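Local coordinates for protein prolyl-tRNA synthetase (Giardia lamblia ATCC 50803, PDB 3IAL) that probably attaches proline to tRNA(Pro) at the expense of ATP, by way of the prolyl-adenylate that it binds, at residues A178-A183 with H265-C270; L209-W214 with E485-N490; P299-I304 with L336-S341; T396-V401 with K414-D419; G457-F462 with Y513-Y518. All coordinates share one frame; numbering follows the deposited sequence. Where two conformers were deposited one is given.

Contact 1 of 5, residues A178-A183 with H265-C270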
# COMPACT_ATOMS: atom_id res chain seq x y z
N ALA B 178 25.42 -5.60 12.25
CA ALA B 178 26.86 -5.59 12.46
C ALA B 178 27.35 -6.89 13.11
O ALA B 178 28.41 -7.41 12.74
CB ALA B 178 27.26 -4.39 13.30
N THR B 179 26.58 -7.41 14.07
CA THR B 179 27.00 -8.56 14.86
C THR B 179 25.91 -9.62 15.01
O THR B 179 24.72 -9.36 14.80
CB THR B 179 27.36 -8.16 16.30
OG1 THR B 179 26.17 -7.70 16.96
CG2 THR B 179 28.46 -7.06 16.34
N ALA B 180 26.34 -10.80 15.44
CA ALA B 180 25.46 -11.92 15.73
C ALA B 180 24.40 -11.53 16.76
O ALA B 180 23.23 -11.84 16.59
CB ALA B 180 26.28 -13.11 16.24
N GLU B 181 24.83 -10.81 17.80
CA GLU B 181 23.93 -10.38 18.87
C GLU B 181 22.81 -9.47 18.36
O GLU B 181 21.67 -9.59 18.79
CB GLU B 181 24.71 -9.68 19.99
CG GLU B 181 25.75 -10.56 20.69
CD GLU B 181 27.16 -10.41 20.11
OE1 GLU B 181 27.34 -10.56 18.88
OE2 GLU B 181 28.09 -10.15 20.91
N ASP B 182 23.13 -8.54 17.46
CA ASP B 182 22.10 -7.67 16.87
C ASP B 182 21.10 -8.48 16.06
O ASP B 182 19.92 -8.17 16.05
CB ASP B 182 22.72 -6.64 15.92
CG ASP B 182 23.69 -5.69 16.59
OD1 ASP B 182 23.54 -5.37 17.79
OD2 ASP B 182 24.63 -5.24 15.89
N ALA B 183 21.59 -9.50 15.35
CA ALA B 183 20.74 -10.38 14.54
C ALA B 183 19.73 -11.09 15.43
O ALA B 183 18.54 -11.06 15.16
CB ALA B 183 21.59 -11.39 13.77
N HIS B 265 31.74 -9.61 7.34
CA HIS B 265 30.46 -10.01 6.78
C HIS B 265 29.38 -9.74 7.81
O HIS B 265 29.43 -10.31 8.90
CB HIS B 265 30.45 -11.50 6.43
CG HIS B 265 31.13 -11.82 5.13
ND1 HIS B 265 30.83 -11.17 3.95
CD2 HIS B 265 32.08 -12.74 4.83
CE1 HIS B 265 31.57 -11.67 2.98
NE2 HIS B 265 32.34 -12.62 3.48
N PRO B 266 28.41 -8.87 7.49
CA PRO B 266 27.34 -8.63 8.43
C PRO B 266 26.37 -9.81 8.47
O PRO B 266 26.36 -10.65 7.57
CB PRO B 266 26.65 -7.39 7.86
CG PRO B 266 26.88 -7.47 6.39
CD PRO B 266 28.15 -8.24 6.18
N TYR B 267 25.57 -9.86 9.53
CA TYR B 267 24.53 -10.86 9.67
C TYR B 267 23.27 -10.38 8.97
O TYR B 267 23.02 -9.18 8.92
CB TYR B 267 24.24 -11.09 11.16
CG TYR B 267 25.14 -12.13 11.79
CD1 TYR B 267 26.51 -11.90 11.94
CD2 TYR B 267 24.63 -13.35 12.23
CE1 TYR B 267 27.34 -12.86 12.52
CE2 TYR B 267 25.45 -14.30 12.81
CZ TYR B 267 26.80 -14.05 12.95
OH TYR B 267 27.61 -15.02 13.53
N LEU B 268 22.49 -11.32 8.44
CA LEU B 268 21.19 -11.01 7.83
C LEU B 268 20.02 -11.69 8.55
O LEU B 268 20.12 -12.85 8.97
CB LEU B 268 21.19 -11.40 6.35
CG LEU B 268 22.14 -10.63 5.42
CD1 LEU B 268 22.18 -11.29 4.05
CD2 LEU B 268 21.78 -9.14 5.30
N THR B 269 18.92 -10.97 8.69
CA THR B 269 17.67 -11.54 9.18
C THR B 269 16.51 -11.15 8.25
O THR B 269 16.60 -10.18 7.49
CB THR B 269 17.36 -11.11 10.64
OG1 THR B 269 17.08 -9.71 10.70
CG2 THR B 269 18.55 -11.43 11.56
N CYS B 270 15.42 -11.92 8.31
CA CYS B 270 14.19 -11.55 7.60
C CYS B 270 12.95 -12.09 8.26
O CYS B 270 13.00 -13.02 9.06
CB CYS B 270 14.24 -11.97 6.14
SG CYS B 270 14.49 -13.70 5.84
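Tyr267 and Ala183, followed by Ala180, supply most of the surface buried where the first turn of helix 180-201 rests on strand 263-274. The Tyr267 side chain leaves the strand with CG anti to the carbonyl carbon (chi1 -87°), which lays one face of its ring under the start of the helix. Ala180 sits on that face: its CA is 3.6 Å from the ring centroid and only 5° off the normal, a CH-pi contact, while its CB reaches toward the phenol end, 3.5 Å from Tyr267 CZ. Alanine suits this place because its small side chain lets the helix backbone come down close over the ring. One turn on, Ala183 CB points at the strand and meets Tyr267 CB at 3.7 Å. The same methyl lies 3.8 Å from Thr269 CG2, the branch of Thr269 turned to the helix; its OG1 is engaged instead by His177 and Tyr190. No hydrogen bond crosses the contact; the polar bonds at the helix start lie within residues 178-183. Thr179, the N-cap, accepts from Asp182 N through OG1 at 3.2 Å, and Thr179 N in turn donates a weak bond to Asp182 OD2, completing a capping box. A two-residue link leads into the helix from strand 167-177, which pairs antiparallel with strand 263-274 in the class II catalytic core, and the opening turn folds back over that neighbour; helix 124-134 packs against Leu268 and Cys270.

Contact 2 of 5, residues L209-W214 with E485-N490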
# COMPACT_ATOMS: atom_id res chain seq x y z
N LEU B 209 7.49 -21.63 17.39
CA LEU B 209 8.43 -22.74 17.34
C LEU B 209 9.72 -22.39 16.63
O LEU B 209 9.73 -21.58 15.71
CB LEU B 209 7.82 -23.93 16.61
CG LEU B 209 6.54 -24.54 17.18
CD1 LEU B 209 5.96 -25.51 16.17
CD2 LEU B 209 6.80 -25.21 18.53
N ARG B 210 10.80 -23.03 17.06
CA ARG B 210 11.98 -23.18 16.24
C ARG B 210 11.69 -24.33 15.26
O ARG B 210 11.57 -25.49 15.67
CB ARG B 210 13.20 -23.49 17.10
CG ARG B 210 14.51 -23.70 16.32
CD ARG B 210 15.06 -22.41 15.76
NE ARG B 210 15.57 -21.52 16.81
CZ ARG B 210 16.77 -21.61 17.39
NH1 ARG B 210 17.64 -22.56 17.04
NH2 ARG B 210 17.12 -20.74 18.33
N ARG B 211 11.56 -24.01 13.98
CA ARG B 211 11.29 -25.02 12.96
C ARG B 211 12.40 -26.07 12.96
O ARG B 211 13.57 -25.73 13.12
CB ARG B 211 11.14 -24.37 11.57
CG ARG B 211 10.92 -25.32 10.40
CD ARG B 211 9.54 -25.95 10.42
NE ARG B 211 8.46 -25.03 10.07
CZ ARG B 211 7.25 -25.00 10.65
NH1 ARG B 211 6.96 -25.79 11.68
NH2 ARG B 211 6.32 -24.14 10.23
N VAL B 212 12.03 -27.34 12.82
CA VAL B 212 13.01 -28.42 12.74
C VAL B 212 14.11 -28.10 11.72
O VAL B 212 13.83 -27.56 10.64
CB VAL B 212 12.36 -29.77 12.39
CG1 VAL B 212 11.50 -30.26 13.56
CG2 VAL B 212 11.56 -29.68 11.09
N CYS B 213 15.35 -28.44 12.06
CA CYS B 213 16.50 -27.97 11.30
C CYS B 213 16.58 -28.54 9.87
O CYS B 213 17.14 -27.89 8.99
CB CYS B 213 17.80 -28.23 12.07
SG CYS B 213 18.16 -29.95 12.39
N TRP B 214 16.00 -29.71 9.64
CA TRP B 214 15.94 -30.28 8.28
C TRP B 214 14.85 -29.66 7.38
O TRP B 214 14.73 -30.05 6.22
CB TRP B 214 15.76 -31.81 8.34
CG TRP B 214 14.50 -32.25 9.03
CD1 TRP B 214 13.26 -32.38 8.48
CD2 TRP B 214 14.36 -32.59 10.42
NE1 TRP B 214 12.36 -32.79 9.43
CE2 TRP B 214 13.01 -32.93 10.63
CE3 TRP B 214 15.25 -32.65 11.49
CZ2 TRP B 214 12.52 -33.32 11.89
CZ3 TRP B 214 14.77 -33.04 12.74
CH2 TRP B 214 13.42 -33.37 12.93
N GLU B 485 3.57 -34.09 10.74
CA GLU B 485 5.00 -33.85 10.71
C GLU B 485 5.47 -33.16 11.97
O GLU B 485 4.73 -32.43 12.62
CB GLU B 485 5.37 -33.03 9.49
CG GLU B 485 4.80 -31.63 9.45
CD GLU B 485 5.00 -30.98 8.10
OE1 GLU B 485 4.64 -31.62 7.08
OE2 GLU B 485 5.53 -29.85 8.05
N ILE B 486 6.73 -33.41 12.31
CA ILE B 486 7.35 -32.73 13.42
C ILE B 486 7.62 -31.29 12.96
O ILE B 486 8.36 -31.08 12.01
CB ILE B 486 8.63 -33.41 13.89
CG1 ILE B 486 8.32 -34.84 14.37
CG2 ILE B 486 9.27 -32.61 15.00
CD1 ILE B 486 9.56 -35.63 14.77
N ARG B 487 6.99 -30.34 13.64
CA ARG B 487 7.06 -28.93 13.27
C ARG B 487 8.23 -28.23 13.92
O ARG B 487 8.89 -27.41 13.29
CB ARG B 487 5.76 -28.23 13.69
CG ARG B 487 4.54 -28.81 13.02
CD ARG B 487 4.57 -28.64 11.50
NE ARG B 487 4.14 -27.31 11.10
CZ ARG B 487 3.93 -26.93 9.84
NH1 ARG B 487 4.15 -27.77 8.84
NH2 ARG B 487 3.51 -25.70 9.57
N GLY B 488 8.46 -28.54 15.19
CA GLY B 488 9.61 -28.00 15.91
C GLY B 488 9.41 -27.97 17.41
O GLY B 488 8.47 -28.58 17.95
N HIS B 489 10.30 -27.25 18.09
CA HIS B 489 10.23 -27.08 19.53
C HIS B 489 10.36 -25.60 19.87
O HIS B 489 10.82 -24.80 19.07
CB HIS B 489 11.33 -27.89 20.21
CG HIS B 489 12.69 -27.28 20.12
ND1 HIS B 489 13.43 -27.29 18.96
CD2 HIS B 489 13.43 -26.62 21.04
CE1 HIS B 489 14.58 -26.67 19.18
NE2 HIS B 489 14.60 -26.25 20.43
N ASN B 490 9.93 -25.25 21.08
CA ASN B 490 10.11 -23.91 21.61
C ASN B 490 11.31 -23.91 22.54
O ASN B 490 11.25 -24.54 23.60
CB ASN B 490 8.86 -23.48 22.37
CG ASN B 490 8.83 -22.00 22.69
OD1 ASN B 490 9.87 -21.37 22.90
ND2 ASN B 490 7.64 -21.43 22.74
O HOH W 1 13.19 -27.77 16.27
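Two guanidinium groups lie side by side, planes 60° apart: Arg211 CZ stands 3.7 Å above one face of the Arg487 group, toward its rim, while the backbone carbon of Arg487 lies in plane at the Arg211 edge. At the Trp214 indole, Val212 CB covers one face and Ile486 CB approaches the edge. These side chains flank an antiparallel strand pair, 207-211 with 485-489, joining the catalytic core to the C-terminal domain. Arg487 and Gly488 form a classic beta bulge opposite Tyr513; at phi 156° a side chain would collide with the preceding carbonyl and with Arg210 O, so glycine suits the place. Arg211 NH1 and Arg487 NE are probably tolerated so close together because Asp227 bridges both arginines, Gln237 accepts from Arg211, and Glu485 OE2 takes Arg487 NH1 at 2.6 Å. Arg210 and His489 exchange backbone bonds, and one water donates to Arg210 O and meets His489 ND1. Arg487 O is gripped twice, by Val212 N and by Arg211 NH1 at 3.0 Å, both from above the carbonyl plane.

Contact 3 of 5, residues P299-I304 with L336-S341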
# COMPACT_ATOMS: atom_id res chain seq x y z
N PRO B 299 -14.42 -3.57 7.61
CA PRO B 299 -14.63 -2.37 6.78
C PRO B 299 -15.69 -1.42 7.36
O PRO B 299 -15.59 -0.21 7.17
CB PRO B 299 -15.08 -2.95 5.43
CG PRO B 299 -14.47 -4.29 5.39
CD PRO B 299 -14.60 -4.80 6.81
N ILE B 300 -16.67 -1.98 8.08
CA ILE B 300 -17.65 -1.21 8.83
C ILE B 300 -17.66 -1.72 10.27
O ILE B 300 -18.04 -2.86 10.51
CB ILE B 300 -19.06 -1.38 8.21
CG1 ILE B 300 -19.15 -0.65 6.88
CG2 ILE B 300 -20.15 -0.89 9.16
CD1 ILE B 300 -20.28 -1.16 5.99
N HIS B 301 -17.23 -0.90 11.22
CA HIS B 301 -17.28 -1.28 12.63
C HIS B 301 -18.72 -1.42 13.11
O HIS B 301 -19.04 -2.28 13.93
CB HIS B 301 -16.62 -0.22 13.51
CG HIS B 301 -15.13 -0.15 13.40
ND1 HIS B 301 -14.47 1.01 13.05
CD2 HIS B 301 -14.17 -1.08 13.61
CE1 HIS B 301 -13.17 0.78 13.05
NE2 HIS B 301 -12.96 -0.48 13.38
N VAL B 302 -19.59 -0.53 12.63
CA VAL B 302 -20.94 -0.38 13.16
C VAL B 302 -21.94 -0.11 12.03
O VAL B 302 -21.74 0.78 11.22
CB VAL B 302 -21.03 0.81 14.13
CG1 VAL B 302 -22.46 1.01 14.62
CG2 VAL B 302 -20.08 0.60 15.32
N VAL B 303 -23.02 -0.88 11.99
CA VAL B 303 -24.11 -0.57 11.07
C VAL B 303 -25.30 -0.07 11.88
O VAL B 303 -25.75 -0.74 12.81
CB VAL B 303 -24.49 -1.78 10.19
CG1 VAL B 303 -24.86 -3.01 11.04
CG2 VAL B 303 -25.61 -1.39 9.23
N ILE B 304 -25.79 1.12 11.54
CA ILE B 304 -26.93 1.69 12.23
C ILE B 304 -28.15 1.47 11.36
O ILE B 304 -28.15 1.85 10.19
CB ILE B 304 -26.75 3.19 12.52
CG1 ILE B 304 -25.39 3.46 13.17
CG2 ILE B 304 -27.84 3.70 13.43
CD1 ILE B 304 -25.17 4.93 13.54
N LEU B 336 -14.68 9.47 17.40
CA LEU B 336 -14.05 8.18 17.72
C LEU B 336 -13.26 7.57 16.56
O LEU B 336 -12.48 6.64 16.77
CB LEU B 336 -15.11 7.19 18.20
CG LEU B 336 -15.98 7.63 19.38
CD1 LEU B 336 -17.11 6.63 19.63
CD2 LEU B 336 -15.13 7.82 20.63
N GLY B 337 -13.47 8.07 15.34
CA GLY B 337 -12.78 7.53 14.16
C GLY B 337 -13.29 6.18 13.68
O GLY B 337 -12.59 5.48 12.96
N LEU B 338 -14.51 5.82 14.07
CA LEU B 338 -15.11 4.54 13.69
C LEU B 338 -15.65 4.59 12.27
O LEU B 338 -16.05 5.65 11.79
CB LEU B 338 -16.24 4.16 14.64
CG LEU B 338 -15.86 3.95 16.11
CD1 LEU B 338 -17.07 3.47 16.90
CD2 LEU B 338 -14.69 2.98 16.24
N ARG B 339 -15.64 3.44 11.60
CA ARG B 339 -16.25 3.30 10.29
C ARG B 339 -17.69 2.89 10.54
O ARG B 339 -17.96 1.87 11.16
CB ARG B 339 -15.49 2.28 9.45
CG ARG B 339 -14.03 2.68 9.18
CD ARG B 339 -13.25 1.66 8.38
NE ARG B 339 -12.95 0.44 9.13
CZ ARG B 339 -11.91 0.27 9.96
NH1 ARG B 339 -11.04 1.25 10.17
NH2 ARG B 339 -11.74 -0.89 10.58
N VAL B 340 -18.61 3.72 10.07
CA VAL B 340 -20.03 3.57 10.34
C VAL B 340 -20.81 3.55 9.03
O VAL B 340 -20.51 4.32 8.12
CB VAL B 340 -20.54 4.73 11.22
CG1 VAL B 340 -22.02 4.58 11.53
CG2 VAL B 340 -19.70 4.80 12.51
N SER B 341 -21.79 2.67 8.95
CA SER B 341 -22.71 2.64 7.82
C SER B 341 -24.16 2.79 8.30
O SER B 341 -24.50 2.36 9.41
CB SER B 341 -22.55 1.35 7.03
OG SER B 341 -23.27 1.43 5.81
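Gly337, the first residue to leave the helical conformation after helix 315-334, takes a positive phi that glycine accepts readily, and turns the chain toward its strand. Leu338 then sends CD2 to His301 ND1 at 3.8 Å. Arg339 carries the largest share of the buried surface. Its N-H gives a nearly straight bond (173°) to His301 ND1 at 3.1 Å, close to the imidazole plane, and its O accepts from Val302 N at 3.3 Å and, weakly, from His301 N. Bending at chi3 (-71°) carries the guanidinium over the ring, so that His301 CE1 lies 3.2 Å above one guanidinium face, toward its rim, with the planes 37° apart. Arg339 NH2 is bonded to Ala298 O. Val340 pairs in parallel register with Val302, and its CG1 meets Ile304 CD1 at 3.8 Å on the side facing helix 315-334, where branched aliphatic side chains pack against Leu332 and Val325. Ser341 N donates to Val302 O (3.0 Å), and Ser341 O accepts from Ile304 N at 2.8 Å, while its CB packs on Ile300 CD1. These bonds between parallel strands close the beta-alpha-beta unit of the anticodon-binding domain. Because ND1 accepts a hydrogen bond from Arg339 N, His301 is probably unprotonated there; a neutral ring with its proton on NE2, weakly bonded to Pro295 O, would probably also sit more easily beneath the arginine charge.

Contact 4 of 5, residues T396-V401 with K414-D419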
# COMPACT_ATOMS: atom_id res chain seq x y z
N THR B 396 -28.22 9.23 24.74
CA THR B 396 -27.32 10.20 25.37
C THR B 396 -25.97 9.57 25.73
O THR B 396 -24.93 10.15 25.46
CB THR B 396 -27.95 10.81 26.64
OG1 THR B 396 -28.29 9.76 27.55
CG2 THR B 396 -29.21 11.61 26.30
N GLU B 397 -26.01 8.38 26.33
CA GLU B 397 -24.78 7.64 26.67
C GLU B 397 -23.97 7.33 25.41
O GLU B 397 -22.76 7.54 25.38
CB GLU B 397 -25.12 6.36 27.43
CG GLU B 397 -23.94 5.68 28.10
CD GLU B 397 -24.33 4.49 28.97
OE1 GLU B 397 -25.46 4.50 29.51
OE2 GLU B 397 -23.51 3.56 29.11
N VAL B 398 -24.64 6.84 24.37
CA VAL B 398 -24.00 6.55 23.08
C VAL B 398 -23.31 7.79 22.47
O VAL B 398 -22.25 7.66 21.85
CB VAL B 398 -25.00 5.93 22.08
CG1 VAL B 398 -24.45 5.91 20.67
CG2 VAL B 398 -25.39 4.52 22.52
N MET B 399 -23.90 8.97 22.67
CA MET B 399 -23.31 10.23 22.19
C MET B 399 -22.22 10.75 23.15
O MET B 399 -21.43 11.62 22.78
CB MET B 399 -24.39 11.31 22.03
CG MET B 399 -25.60 10.92 21.16
SD MET B 399 -25.40 11.17 19.39
CE MET B 399 -25.39 12.95 19.28
N LYS B 400 -22.18 10.22 24.37
CA LYS B 400 -21.24 10.67 25.40
C LYS B 400 -19.81 10.25 25.06
O LYS B 400 -19.53 9.07 24.91
CB LYS B 400 -21.65 10.10 26.76
CG LYS B 400 -20.73 10.44 27.93
CD LYS B 400 -21.36 9.90 29.20
CE LYS B 400 -20.43 9.95 30.40
NZ LYS B 400 -21.14 9.51 31.65
N VAL B 401 -18.94 11.25 24.95
CA VAL B 401 -17.53 11.06 24.65
C VAL B 401 -16.71 11.85 25.67
O VAL B 401 -16.94 13.06 25.83
CB VAL B 401 -17.19 11.55 23.22
CG1 VAL B 401 -15.70 11.40 22.93
CG2 VAL B 401 -18.02 10.79 22.18
N LYS B 414 -12.82 7.99 25.28
CA LYS B 414 -13.65 6.95 25.91
C LYS B 414 -15.13 7.12 25.55
O LYS B 414 -15.66 8.23 25.53
CB LYS B 414 -13.49 7.00 27.43
CG LYS B 414 -12.13 6.56 27.93
CD LYS B 414 -12.03 6.70 29.44
CE LYS B 414 -10.63 6.39 29.94
NZ LYS B 414 -10.43 6.87 31.34
N ASN B 415 -15.79 5.99 25.28
CA ASN B 415 -17.16 5.98 24.79
C ASN B 415 -17.74 4.57 24.90
O ASN B 415 -17.01 3.59 24.79
CB ASN B 415 -17.18 6.45 23.33
CG ASN B 415 -18.53 6.26 22.67
OD1 ASN B 415 -18.74 5.29 21.94
ND2 ASN B 415 -19.45 7.19 22.91
N VAL B 416 -19.04 4.48 25.12
CA VAL B 416 -19.70 3.19 25.31
C VAL B 416 -19.57 2.28 24.08
O VAL B 416 -19.32 1.10 24.23
CB VAL B 416 -21.19 3.36 25.74
CG1 VAL B 416 -22.04 3.83 24.57
CG2 VAL B 416 -21.73 2.06 26.33
N ILE B 417 -19.69 2.83 22.87
CA ILE B 417 -19.57 2.02 21.66
C ILE B 417 -18.13 1.50 21.52
O ILE B 417 -17.92 0.33 21.20
CB ILE B 417 -19.99 2.78 20.37
CG1 ILE B 417 -21.43 3.31 20.49
CG2 ILE B 417 -19.88 1.88 19.16
CD1 ILE B 417 -22.43 2.29 21.00
N LYS B 418 -17.15 2.36 21.78
CA LYS B 418 -15.76 1.92 21.90
C LYS B 418 -15.64 0.81 22.96
O LYS B 418 -15.10 -0.26 22.66
CB LYS B 418 -14.84 3.10 22.23
CG LYS B 418 -13.43 2.69 22.65
CD LYS B 418 -12.43 3.84 22.54
CE LYS B 418 -11.05 3.39 23.02
NZ LYS B 418 -11.01 3.11 24.49
N ASP B 419 -16.15 1.04 24.17
CA ASP B 419 -16.13 0.01 25.22
C ASP B 419 -16.70 -1.33 24.72
O ASP B 419 -16.16 -2.39 25.03
CB ASP B 419 -16.92 0.43 26.46
CG ASP B 419 -16.31 1.62 27.19
OD1 ASP B 419 -15.08 1.71 27.29
OD2 ASP B 419 -17.08 2.47 27.67
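Asn415 ND2 makes two hydrogen bonds across the contact, to Lys400 O at 2.7 Å and to Val398 O at 3.0 Å. Both acceptors lie near the plane of the side-chain amide, one for each N-H, although the nitrogen itself stands well above each carbonyl plane. The two carbonyls belong to the last turn and exit of helix 395-399, where the chain no longer supplies its own donors in regular order. Beside this polar grip, Val416 CG1 rests on Val398 CA at 3.7 Å, and Val398 CG1 touches Ile417 CG1 at 4.0 Å. Val416 CG2 lies 3.6 Å from Glu397 OE2, reached by an extended glutamate chain crossing the valine at about a right angle.

What positions Asn415 is its place as N-cap of helix 416-438. With CG anti to the backbone N (chi1 171°), its OD1 is turned back to Ile417 N and Lys418 N, each a weak bond, leaving ND2 directed at the other segment. Asparagine suits the site because one planar amide can accept for a helix start and donate to a helix end at once. Further out, Val401 CA makes a CH...O contact with Lys414 O, where the paired strands 402-405 and 411-414 begin and finish. The two helix termini meet at the base of that strand pair, with Ile393 of strand 391-394 beneath Val398 and Val416, and helix 315-334 touching Met399, Val401 and Ile417.

Contact 5 of 5, residues G457-F462 with Y513-Y518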
# COMPACT_ATOMS: atom_id res chain seq x y z
N GLY B 457 -6.89 -33.82 16.27
CA GLY B 457 -6.19 -32.81 15.49
C GLY B 457 -5.43 -31.84 16.37
O GLY B 457 -5.22 -32.11 17.56
N GLY B 458 -5.02 -30.73 15.79
CA GLY B 458 -4.21 -29.74 16.50
C GLY B 458 -2.77 -30.19 16.65
O GLY B 458 -2.26 -30.98 15.85
N LEU B 459 -2.12 -29.69 17.70
CA LEU B 459 -0.72 -29.97 17.95
C LEU B 459 -0.59 -31.09 18.98
O LEU B 459 -1.29 -31.10 19.99
CB LEU B 459 -0.01 -28.70 18.44
CG LEU B 459 0.10 -27.59 17.38
CD1 LEU B 459 0.07 -26.18 18.02
CD2 LEU B 459 1.35 -27.78 16.52
N ALA B 460 0.30 -32.05 18.70
CA ALA B 460 0.67 -33.10 19.65
C ALA B 460 2.04 -32.77 20.21
O ALA B 460 3.03 -32.70 19.46
CB ALA B 460 0.69 -34.46 18.97
N ARG B 461 2.10 -32.54 21.51
CA ARG B 461 3.30 -32.11 22.20
C ARG B 461 3.90 -33.30 22.94
O ARG B 461 3.19 -34.03 23.61
CB ARG B 461 2.95 -31.00 23.18
CG ARG B 461 4.13 -30.34 23.88
CD ARG B 461 3.62 -29.24 24.76
NE ARG B 461 4.67 -28.61 25.57
CZ ARG B 461 5.04 -29.00 26.79
NH1 ARG B 461 4.47 -30.05 27.37
NH2 ARG B 461 6.00 -28.34 27.43
N PHE B 462 5.20 -33.52 22.79
CA PHE B 462 5.83 -34.70 23.36
C PHE B 462 7.31 -34.47 23.63
O PHE B 462 8.00 -33.83 22.83
CB PHE B 462 5.64 -35.92 22.44
CG PHE B 462 6.24 -35.76 21.06
CD1 PHE B 462 7.50 -36.28 20.77
CD2 PHE B 462 5.53 -35.14 20.04
CE1 PHE B 462 8.04 -36.16 19.49
CE2 PHE B 462 6.07 -35.02 18.76
CZ PHE B 462 7.33 -35.53 18.49
N TYR B 513 6.67 -30.54 18.81
CA TYR B 513 5.28 -30.40 18.43
C TYR B 513 5.08 -30.99 17.04
O TYR B 513 5.77 -30.62 16.08
CB TYR B 513 4.87 -28.94 18.40
CG TYR B 513 4.79 -28.27 19.75
CD1 TYR B 513 3.58 -28.04 20.37
CD2 TYR B 513 5.95 -27.84 20.39
CE1 TYR B 513 3.50 -27.42 21.59
CE2 TYR B 513 5.89 -27.21 21.62
CZ TYR B 513 4.66 -26.99 22.21
OH TYR B 513 4.59 -26.37 23.44
N CYS B 514 4.09 -31.87 16.94
CA CYS B 514 3.77 -32.56 15.71
C CYS B 514 2.37 -32.15 15.29
O CYS B 514 1.51 -31.93 16.15
CB CYS B 514 3.86 -34.08 15.94
SG CYS B 514 2.94 -35.09 14.81
N ALA B 515 2.13 -32.06 13.98
CA ALA B 515 0.82 -31.69 13.45
C ALA B 515 0.70 -31.95 11.94
O ALA B 515 1.70 -32.01 11.23
CB ALA B 515 0.52 -30.22 13.72
N LYS B 516 -0.55 -32.10 11.50
CA LYS B 516 -0.89 -32.04 10.08
C LYS B 516 -0.82 -30.59 9.65
O LYS B 516 -1.36 -29.70 10.32
CB LYS B 516 -2.31 -32.53 9.83
CG LYS B 516 -2.47 -34.02 9.71
CD LYS B 516 -3.73 -34.33 8.92
CE LYS B 516 -3.98 -35.81 8.77
NZ LYS B 516 -4.81 -36.08 7.55
N SER B 517 -0.19 -30.35 8.51
CA SER B 517 0.04 -29.00 8.01
C SER B 517 -0.78 -28.76 6.76
O SER B 517 -1.13 -29.70 6.06
CB SER B 517 1.52 -28.85 7.68
OG SER B 517 1.82 -27.54 7.23
N TYR B 518 -1.09 -27.48 6.51
CA TYR B 518 -1.59 -27.02 5.21
C TYR B 518 -0.41 -26.93 4.26
O TYR B 518 0.71 -26.66 4.69
CB TYR B 518 -2.23 -25.63 5.31
CG TYR B 518 -3.70 -25.65 5.61
CD1 TYR B 518 -4.16 -25.55 6.91
CD2 TYR B 518 -4.63 -25.78 4.58
CE1 TYR B 518 -5.53 -25.58 7.19
CE2 TYR B 518 -5.99 -25.81 4.85
CZ TYR B 518 -6.43 -25.70 6.16
OH TYR B 518 -7.77 -25.74 6.46
OXT TYR B 518 -0.57 -27.10 3.04
O HOH W 2 -2.86 -31.64 13.34
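An Arg461 side chain extended from CG to NE, with CG anti to the backbone N (chi1 -174°), runs alongside Tyr513, whose CG is anti to its carbonyl carbon (chi1 -69°). Both therefore point the same way. The arginine methylenes cover the phenol: Arg461 CG lies 4.0 Å from the Tyr513 ring centroid, a CH-pi contact over the face, while Leu459 CB comes to the ring edge. Arg461 NE makes a weak bond to Tyr513 OH at 3.1 Å, with the hydroxyl at the guanidinium edge. Glu493 holds the pair together, accepting from Tyr513 OH and forming a salt bridge with Arg461, and Asn442 takes another arginine N-H. A long chain with a charged tip can span a tyrosine and still reach polar partners.

The backbones pair antiparallel within the C-terminal domain of prolyl-tRNA synthetase. Ala460 N donates almost straight (177°) to Cys514 O at 2.8 Å, and Cys514 N returns the bond to Ala460 O at 2.9 Å. On their side of the sheet, small side chains leave room for helix 446-455, whose Ile449 touches Ala460 and Cys514, and Phe462 brings CE2 edge-on to Cys514 CB at 3.7 Å. One water donates to Gly458 O and accepts from Lys516 N. Strand 459-464 lies between strands 440-442 and 510-515, and the latter passes the sheet on to strand 485-489.

Contacts 2 and 5 are continuous, with centres about 11 Å apart: Arg487 N and Gly488 O pair with Tyr513 O and N, at 2.7 and 2.8 Å, so pairing runs from the C-terminal domain into the catalytic core. Contact 1 lies about 22 Å (centres) from contact 2, joined by helix 180-201 leading into strand 207-211. Both approach prolyl-adenylate: Cys270 of contact 1 belongs to its pocket, and the Arg211 side chain is about 7 Å from it. Contacts 3 and 4, about 14 Å apart by centres, touch where Leu336 meets Asn415 and Leu338 meets Ile417, in a separate lobe; contact 3 is about 44 Å from contact 1, centre to centre.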